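PDB 3UBO: adenosine kinase from Sinorhizobium meliloti, which probably phosphorylates adenosine at the expense of ATP, as a pfkB-family kinase that here holds both adenosine and ADP. Local coordinates for residues G35-I40 against L161-R166; G110-A115 against C136-P141. One frame throughout, in Å; residues are numbered along the deposited sequence.

Both contacts rest on packing, with no hydrogen bond between their segments. Contact 1 joins lid strand 37-39 to the loop after strand 152-158 of the central parallel sheet; beside bound adenosine, a carboxylate already paired with R197 lies against buried M37 and exposed L39. Contact 2 is farther from the centre of the chain and joins two loops that flank lid strands, one before strand 116-121 and one after strand 127-132, with a buried alanine-cysteine pair and a more open proline, valine and glutamate side. The two centres are about 13 Å apart. Segments 161-166 and 136-141 themselves touch, P164 and P165 packing on the backbone of C136 and V137.

Contact 1. Residues G35-I40 against L161-R166; sequences GAMNLI and LWDPPR. With ADN (adenosine), chain C.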
loop_
_atom_site.group_PDB
_atom_site.type_symbol
_atom_site.label_atom_id
_atom_site.label_comp_id
_atom_site.label_asym_id
_atom_site.label_seq_id
_atom_site.Cartn_x
_atom_site.Cartn_y
_atom_site.Cartn_z
ATOM N N GLY A 35 -19.391 -6.270 -5.436
ATOM C CA GLY A 35 -19.791 -5.847 -4.121
ATOM C C GLY A 35 -19.573 -6.869 -3.045
ATOM O O GLY A 35 -19.425 -6.537 -1.892
ATOM N N ALA A 36 -19.540 -8.120 -3.440
ATOM C CA ALA A 36 -19.539 -9.228 -2.515
ATOM C C ALA A 36 -18.167 -9.658 -2.064
ATOM O O ALA A 36 -17.173 -9.145 -2.519
ATOM C CB ALA A 36 -20.229 -10.382 -3.156
HETATM N N MSE A 37 -18.127 -10.629 -1.175
HETATM C CA MSE A 37 -16.896 -11.287 -0.859
HETATM C C MSE A 37 -16.970 -12.644 -1.455
HETATM O O MSE A 37 -17.834 -13.414 -1.130
HETATM C CB MSE A 37 -16.735 -11.517 0.609
HETATM C CG MSE A 37 -16.795 -12.979 0.874
HETATM SE SE MSE A 37 -15.164 -13.769 1.247
HETATM C CE MSE A 37 -15.771 -14.865 2.597
ATOM N N ASN A 38 -16.061 -12.895 -2.392
ATOM C CA ASN A 38 -15.999 -14.156 -3.108
ATOM C C ASN A 38 -14.938 -15.055 -2.500
ATOM O O ASN A 38 -13.812 -14.627 -2.245
ATOM C CB ASN A 38 -15.705 -13.920 -4.590
ATOM C CG ASN A 38 -16.660 -12.926 -5.222
ATOM O OD1 ASN A 38 -17.508 -13.294 -6.035
ATOM N ND2 ASN A 38 -16.526 -11.658 -4.850
ATOM N N LEU A 39 -15.311 -16.304 -2.266
ATOM C CA LEU A 39 -14.452 -17.238 -1.626
ATOM C C LEU A 39 -13.800 -18.070 -2.667
ATOM O O LEU A 39 -14.450 -18.606 -3.523
ATOM C CB LEU A 39 -15.275 -18.126 -0.743
ATOM C CG LEU A 39 -15.411 -17.647 0.677
ATOM C CD1 LEU A 39 -16.481 -18.433 1.277
ATOM C CD2 LEU A 39 -14.141 -17.836 1.414
ATOM N N ILE A 40 -12.499 -18.177 -2.570
ATOM C CA ILE A 40 -11.706 -18.817 -3.590
ATOM C C ILE A 40 -10.628 -19.739 -2.998
ATOM O O ILE A 40 -10.039 -19.448 -1.922
ATOM C CB ILE A 40 -10.989 -17.719 -4.475
ATOM C CG1 ILE A 40 -9.830 -17.069 -3.708
ATOM C CG2 ILE A 40 -11.950 -16.761 -4.965
ATOM C CD1 ILE A 40 -9.175 -15.900 -4.400
ATOM N N LEU A 161 -16.590 -15.603 9.884
ATOM C CA LEU A 161 -15.824 -16.566 10.665
ATOM C C LEU A 161 -16.560 -17.878 10.661
ATOM O O LEU A 161 -16.041 -18.896 11.081
ATOM C CB LEU A 161 -15.702 -16.113 12.106
ATOM C CG LEU A 161 -14.508 -15.239 12.476
ATOM C CD1 LEU A 161 -14.392 -15.141 13.992
ATOM C CD2 LEU A 161 -13.197 -15.722 11.881
ATOM N N TRP A 162 -17.794 -17.844 10.203
ATOM C CA TRP A 162 -18.485 -19.095 10.000
ATOM C C TRP A 162 -17.835 -19.985 8.931
ATOM O O TRP A 162 -17.802 -21.216 9.105
ATOM C CB TRP A 162 -20.017 -18.921 9.906
ATOM C CG TRP A 162 -20.529 -19.022 11.307
ATOM C CD1 TRP A 162 -21.445 -19.928 11.797
ATOM C CD2 TRP A 162 -20.026 -18.291 12.461
ATOM N NE1 TRP A 162 -21.564 -19.780 13.176
ATOM C CE2 TRP A 162 -20.712 -18.791 13.609
ATOM C CE3 TRP A 162 -19.055 -17.269 12.634
ATOM C CZ2 TRP A 162 -20.475 -18.293 14.913
ATOM C CZ3 TRP A 162 -18.805 -16.778 13.934
ATOM C CH2 TRP A 162 -19.534 -17.288 15.059
ATOM N N ASP A 163 -17.239 -19.362 7.901
ATOM C CA ASP A 163 -16.664 -20.069 6.754
ATOM C C ASP A 163 -15.585 -21.060 7.145
ATOM O O ASP A 163 -15.662 -22.238 6.744
ATOM C CB ASP A 163 -16.158 -19.100 5.664
ATOM C CG ASP A 163 -17.291 -18.472 4.874
ATOM O OD1 ASP A 163 -18.250 -19.220 4.564
ATOM O OD2 ASP A 163 -17.253 -17.235 4.604
ATOM N N PRO A 164 -14.566 -20.613 7.909
ATOM C CA PRO A 164 -13.573 -21.612 8.303
ATOM C C PRO A 164 -14.228 -22.759 9.105
ATOM O O PRO A 164 -15.465 -22.834 9.244
ATOM C CB PRO A 164 -12.543 -20.817 9.146
ATOM C CG PRO A 164 -12.869 -19.428 9.058
ATOM C CD PRO A 164 -14.132 -19.237 8.215
ATOM N N PRO A 165 -13.414 -23.696 9.593
ATOM C CA PRO A 165 -14.121 -24.865 10.149
ATOM C C PRO A 165 -14.506 -24.670 11.651
ATOM O O PRO A 165 -15.692 -24.852 12.040
ATOM C CB PRO A 165 -13.112 -26.013 9.962
ATOM C CG PRO A 165 -11.884 -25.406 9.292
ATOM C CD PRO A 165 -11.968 -23.907 9.466
ATOM N N ARG A 166 -13.508 -24.221 12.429
ATOM C CA ARG A 166 -13.547 -24.190 13.871
ATOM C C ARG A 166 -13.413 -22.807 14.488
ATOM O O ARG A 166 -12.873 -22.655 15.600
ATOM C CB ARG A 166 -12.390 -25.028 14.393
ATOM C CG ARG A 166 -12.269 -26.356 13.705
ATOM C CD ARG A 166 -10.873 -26.760 13.747
ATOM N NE ARG A 166 -10.290 -26.706 15.099
ATOM C CZ ARG A 166 -9.222 -25.954 15.404
ATOM N NH1 ARG A 166 -8.683 -25.203 14.431
ATOM N NH2 ARG A 166 -8.688 -25.950 16.639
HETATM O "O5'" ADN C . -15.009 -4.968 4.477
HETATM C "C5'" ADN C . -13.610 -4.506 4.369
HETATM C "C4'" ADN C . -12.542 -5.639 4.544
HETATM O "O4'" ADN C . -13.066 -6.953 4.324
HETATM C "C3'" ADN C . -11.074 -5.711 3.870
HETATM O "O3'" ADN C . -9.969 -4.932 4.261
HETATM C "C2'" ADN C . -10.777 -7.248 3.873
HETATM O "O2'" ADN C . -9.504 -7.646 4.425
HETATM C "C1'" ADN C . -11.975 -7.771 4.562
HETATM N N9 ADN C . -12.332 -9.139 4.079
HETATM C C8 ADN C . -12.592 -9.647 2.773
HETATM N N7 ADN C . -13.033 -10.994 2.862
HETATM C C5 ADN C . -13.053 -11.309 4.233
HETATM C C6 ADN C . -13.379 -12.500 4.938
HETATM N N6 ADN C . -13.828 -13.686 4.259
HETATM N N1 ADN C . -13.287 -12.479 6.377
HETATM C C2 ADN C . -12.876 -11.290 7.062
HETATM N N3 ADN C . -12.543 -10.083 6.399
HETATM C C4 ADN C . -12.623 -10.137 4.987
#
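D163 sets its carboxylate against the ends of L39 and M37, two apolar side chains that reach it from the opposite direction. CD1 of L39 lies 3.6 Å from OD2 of D163 and 3.7 Å from its CG, so the leucine methyl rests against the carboxylate as a whole and makes no polar bond. OD2 of D163 is also 3.4 Å from CE of M37 (selenomethionine, with SE in place of sulfur), but the placing of that methyl is doubtful. With CG anti to the carbonyl carbon (chi1 -74°), the carboxylate of D163 turns toward the strand. A long, unbranched methionine-type side chain can reach from the strand to the base edge, though its exact end is uncertain.

The charge of D163 is met from outside the two segments: OD1 forms a salt bridge with R197 NE and a hydrogen bond with Y198 OH. R197 also packs on M37 and L39, so aliphatic ends and carboxylate gather round one arginine; leucine suits an exposed position that still offers a methyl to this group. An asparagine in place of D163 would probably leave R197 without its charge mate.

M37 and L39 share one face of strand 37-39 because they alternate with N38, whose ND2 bonds M129 O and whose OD1 accepts from I33 N. Backbone bonds from A36, N38 and I40 to M129 and T131 hold this edge strand parallel to strand 127-132. M37 belongs to the adenosine pocket, its SE lying beside the N6/N7 edge of the base. A small sheet covering the substrate over an alpha/beta domain is the ribokinase-like (pfkB) fold, and this contact lies at the edge of that lid, by the base.

Contact 2. Residues G110-A115 against C136-P141; sequences GHPPTA and CVELGP
A115 and C136 make the tight, buried part of this contact: CB of the alanine meets SG of the cysteine at 3.4 Å, and their CA atoms are 6.2 Å apart, the nearest backbone approach of the two loops. Small residues suit so close a pass. The CB of A115 points at the other loop, and in C136 a chi1 of -56° carries SG beside that methyl. C136 also touches N13, and its side chain is about 7 Å from the bound adenosine, so this end lies near the substrate pocket without touching the nucleoside.

The other end is looser and partly open to solvent. P112, preceded by a cis peptide bond, presents its ring to V137 and E138. Its CG is 4.5 Å from CG2 of V137, a light apolar touch, and its CD is 4.0 Å from OE2 of E138. The glutamate bends at chi2 (-64°), and its side chain crosses the proline at about a right angle, passing it without a polar bond. Proline suits the cis bond that turns the chain here, and a glutamate is consistent with this partly exposed edge.

Around them, P112 and P113 pack on Y132. P113 also touches Q87 of the second subunit, while T114 OG1 bonds D86 and A84. Backbone bonds link P113 to A135 and A115 to V16. These loops lead into and out of the antiparallel strands 116-121 and 127-132, and they meet at the open end of that beta hairpin in the lid sheet of the pfkB fold.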
loop_
_atom_site.group_PDB
_atom_site.type_symbol
_atom_site.label_atom_id
_atom_site.label_comp_id
_atom_site.label_asym_id
_atom_site.label_seq_id
_atom_site.Cartn_x
_atom_site.Cartn_y
_atom_site.Cartn_z
ATOM N N GLY A 110 4.467 -22.478 8.551
ATOM C CA GLY A 110 4.141 -23.100 7.280
ATOM C C GLY A 110 2.659 -23.102 6.924
ATOM O O GLY A 110 1.823 -22.441 7.594
ATOM N N HIS A 111 2.354 -23.882 5.882
ATOM C CA HIS A 111 1.058 -23.903 5.177
ATOM C C HIS A 111 -0.123 -24.218 6.100
ATOM O O HIS A 111 0.041 -24.949 7.031
ATOM C CB HIS A 111 1.116 -24.906 3.969
ATOM C CG HIS A 111 1.966 -24.432 2.807
ATOM N ND1 HIS A 111 3.319 -24.144 2.931
ATOM C CD2 HIS A 111 1.649 -24.202 1.501
ATOM C CE1 HIS A 111 3.787 -23.744 1.755
ATOM N NE2 HIS A 111 2.797 -23.767 0.872
ATOM N N PRO A 112 -1.304 -23.641 5.836
ATOM C CA PRO A 112 -1.504 -22.602 4.792
ATOM C C PRO A 112 -0.719 -21.278 4.993
ATOM O O PRO A 112 -0.327 -20.925 6.112
ATOM C CB PRO A 112 -3.039 -22.356 4.786
ATOM C CG PRO A 112 -3.649 -23.581 5.270
ATOM C CD PRO A 112 -2.588 -24.245 6.252
ATOM N N PRO A 113 -0.493 -20.531 3.908
ATOM C CA PRO A 113 0.159 -19.249 4.181
ATOM C C PRO A 113 -0.928 -18.252 4.572
ATOM O O PRO A 113 -2.140 -18.593 4.514
ATOM C CB PRO A 113 0.785 -18.879 2.839
ATOM C CG PRO A 113 0.225 -19.912 1.851
ATOM C CD PRO A 113 -0.926 -20.598 2.514
ATOM N N THR A 114 -0.476 -17.080 4.996
ATOM C CA THR A 114 -1.347 -16.039 5.473
ATOM C C THR A 114 -2.490 -15.741 4.483
ATOM O O THR A 114 -2.302 -15.642 3.272
ATOM C CB THR A 114 -0.473 -14.832 5.805
ATOM O OG1 THR A 114 0.365 -15.162 6.922
ATOM C CG2 THR A 114 -1.265 -13.588 6.083
ATOM N N ALA A 115 -3.699 -15.642 4.992
ATOM C CA ALA A 115 -4.827 -15.404 4.118
ATOM C C ALA A 115 -4.680 -14.121 3.321
ATOM O O ALA A 115 -4.021 -13.213 3.776
ATOM C CB ALA A 115 -6.064 -15.312 4.905
ATOM N N CYS A 136 -6.105 -18.590 8.188
ATOM C CA CYS A 136 -7.414 -18.458 8.826
ATOM C C CYS A 136 -8.288 -19.744 9.110
ATOM O O CYS A 136 -9.222 -19.709 9.907
ATOM C CB CYS A 136 -8.232 -17.386 8.073
ATOM S SG CYS A 136 -7.291 -15.779 8.019
ATOM N N VAL A 137 -8.048 -20.878 8.489
ATOM C CA VAL A 137 -8.938 -22.017 8.813
ATOM C C VAL A 137 -8.533 -22.718 10.129
ATOM O O VAL A 137 -9.349 -23.315 10.807
ATOM C CB VAL A 137 -8.995 -23.050 7.686
ATOM C CG1 VAL A 137 -9.704 -22.488 6.464
ATOM C CG2 VAL A 137 -7.569 -23.532 7.378
ATOM N N GLU A 138 -7.247 -22.592 10.446
ATOM C CA GLU A 138 -6.579 -23.041 11.683
ATOM C C GLU A 138 -6.948 -22.206 12.900
ATOM O O GLU A 138 -6.354 -22.366 13.946
ATOM C CB GLU A 138 -5.042 -22.909 11.562
ATOM C CG GLU A 138 -4.360 -23.672 10.432
ATOM C CD GLU A 138 -4.479 -25.211 10.538
ATOM O OE1 GLU A 138 -4.916 -25.706 11.635
ATOM O OE2 GLU A 138 -4.122 -25.918 9.532
ATOM N N LEU A 139 -7.875 -21.268 12.779
ATOM C CA LEU A 139 -8.158 -20.471 13.949
ATOM C C LEU A 139 -9.203 -21.203 14.728
ATOM O O LEU A 139 -10.254 -21.620 14.166
ATOM C CB LEU A 139 -8.683 -19.081 13.592
ATOM C CG LEU A 139 -9.176 -18.251 14.797
ATOM C CD1 LEU A 139 -8.056 -17.365 15.425
ATOM C CD2 LEU A 139 -10.458 -17.500 14.459
ATOM N N GLY A 140 -8.930 -21.322 16.013
ATOM C CA GLY A 140 -9.896 -21.956 16.872
ATOM C C GLY A 140 -9.746 -21.621 18.349
ATOM O O GLY A 140 -9.041 -20.631 18.699
ATOM N N PRO A 141 -10.402 -22.440 19.219
ATOM C CA PRO A 141 -10.528 -22.206 20.653
ATOM C C PRO A 141 -9.197 -22.068 21.279
ATOM O O PRO A 141 -9.101 -21.331 22.226
ATOM C CB PRO A 141 -11.236 -23.435 21.134
ATOM C CG PRO A 141 -12.121 -23.782 20.019
ATOM C CD PRO A 141 -11.277 -23.544 18.800
#